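Local coordinates for beta-galactosidase (PDB 3OG2), which probably hydrolyses terminal non-reducing beta-D-galactose residues from beta-D-galactosides, as a fungal glycoside hydrolase of family 35, at residues A[674-677]-A[678-681]. Sequence-based numbering, arbitrary orientation.
Sequences NYDD and SRWP
With chi1 of D676 at 178°, its CG stands trans to the backbone nitrogen and the carboxylate swings forward over the start of the next turn, where S678, whose chi1 of 64° sets OG between its own N and carbonyl carbon, turns the hydroxyl back to meet it. OD1 of D676 thus takes two bonds from one residue: S678 OG donates at a very short 2.5 Å, and S678 N gives its hydrogen at 2.9 Å, arriving well above the carboxylate plane and forming an Asx turn. Aspartate followed two residues later by serine suits this arrangement, since the short acid reaches amide and hydroxyl together. A water lies 2.8 Å from D676 OD1 and probably donates to it, while accepting from R679 N and, at 3.0 Å, from R679 NH1 in the guanidinium plane. Arginine's long side chain, extended from CG to NE, carries its charge near the acid, though the salt bridge between R679 NH1 and D676 OD1 is long, 3.8 Å.

The Asx turn leads into a type I beta turn from D677 to W680, with S678 and R679 at its centre, closed by W680 N donating to D677 O at 2.9 Å. Tryptophan's flat indole offers D677 CB a face for a CH-pi contact, 3.8 Å from the centroid of the W680 five-membered ring. Tyrosine is long enough to bring Y675 OH to the indole edge, in its plane and 3.0 Å from W680 NE1; the two side chains cross at about a right angle. The carboxylate of D677 pairs with R716, R718 and K822, tying the turn to strands 713-720 and 820-824 of an all-beta domain. Buried among three cations, that acid is probably held ionised, and the donors and more distant positive charge at D676 OD1 would likewise favour its carboxylate form.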
# COMPACT_ATOMS: atom_id res chain seq x y z
N ASN A 674 -1.12 -24.16 40.46
CA ASN A 674 -0.07 -23.47 41.23
C ASN A 674 0.09 -22.05 40.77
O ASN A 674 0.96 -21.32 41.27
CB ASN A 674 1.22 -24.30 41.05
CG ASN A 674 1.67 -24.36 39.59
OD1 ASN A 674 1.16 -23.73 38.65
ND2 ASN A 674 2.75 -25.13 39.35
N TYR A 675 -0.69 -21.53 39.84
CA TYR A 675 -0.35 -20.26 39.23
C TYR A 675 -0.53 -19.11 40.22
O TYR A 675 -1.57 -19.03 40.87
CB TYR A 675 -1.25 -20.00 38.01
CG TYR A 675 -0.79 -18.80 37.24
CD1 TYR A 675 0.38 -18.86 36.47
CD2 TYR A 675 -1.51 -17.62 37.26
CE1 TYR A 675 0.85 -17.78 35.75
CE2 TYR A 675 -1.05 -16.54 36.55
CZ TYR A 675 0.10 -16.62 35.80
OH TYR A 675 0.50 -15.50 35.10
N ASP A 676 0.45 -18.22 40.30
CA ASP A 676 0.36 -17.01 41.11
C ASP A 676 0.06 -15.82 40.21
O ASP A 676 0.84 -15.58 39.27
CB ASP A 676 1.69 -16.80 41.83
CG ASP A 676 1.74 -15.56 42.68
OD1 ASP A 676 1.78 -14.42 42.20
OD2 ASP A 676 1.84 -15.65 43.91
N ASP A 677 -1.01 -15.06 40.49
CA ASP A 677 -1.30 -13.88 39.68
C ASP A 677 -1.18 -12.61 40.53
O ASP A 677 -1.78 -11.58 40.19
CB ASP A 677 -2.68 -14.01 39.04
CG ASP A 677 -3.85 -14.01 39.99
OD1 ASP A 677 -3.64 -13.71 41.18
OD2 ASP A 677 -5.02 -14.23 39.58
N SER A 678 -0.42 -12.64 41.63
CA SER A 678 -0.25 -11.50 42.51
C SER A 678 0.33 -10.32 41.76
O SER A 678 0.11 -9.17 42.22
CB SER A 678 0.64 -11.85 43.72
OG SER A 678 1.95 -12.18 43.28
N ARG A 679 1.04 -10.50 40.67
CA ARG A 679 1.61 -9.35 39.94
C ARG A 679 0.67 -8.73 38.94
O ARG A 679 0.94 -7.68 38.36
CB ARG A 679 2.87 -9.80 39.19
CG ARG A 679 3.98 -10.24 40.16
CD ARG A 679 5.04 -10.99 39.40
NE ARG A 679 6.16 -11.46 40.22
CZ ARG A 679 6.20 -12.63 40.84
NH1 ARG A 679 5.17 -13.47 40.79
NH2 ARG A 679 7.30 -12.95 41.50
N TRP A 680 -0.47 -9.40 38.70
CA TRP A 680 -1.37 -8.92 37.65
C TRP A 680 -2.07 -7.62 38.09
O TRP A 680 -2.48 -7.47 39.24
CB TRP A 680 -2.48 -9.94 37.36
CG TRP A 680 -2.03 -11.14 36.57
CD1 TRP A 680 -0.88 -11.89 36.72
CD2 TRP A 680 -2.75 -11.71 35.48
NE1 TRP A 680 -0.88 -12.90 35.76
CE2 TRP A 680 -2.01 -12.80 34.99
CE3 TRP A 680 -3.97 -11.38 34.87
CZ2 TRP A 680 -2.44 -13.59 33.91
CZ3 TRP A 680 -4.39 -12.15 33.80
CH2 TRP A 680 -3.64 -13.24 33.34
N PRO A 681 -2.29 -6.73 37.14
CA PRO A 681 -3.14 -5.55 37.40
C PRO A 681 -4.53 -5.92 37.86
O PRO A 681 -5.18 -6.85 37.35
CB PRO A 681 -3.23 -4.87 36.01
CG PRO A 681 -1.90 -5.26 35.39
CD PRO A 681 -1.76 -6.72 35.76
O HOH W 1 2.31 -13.06 39.82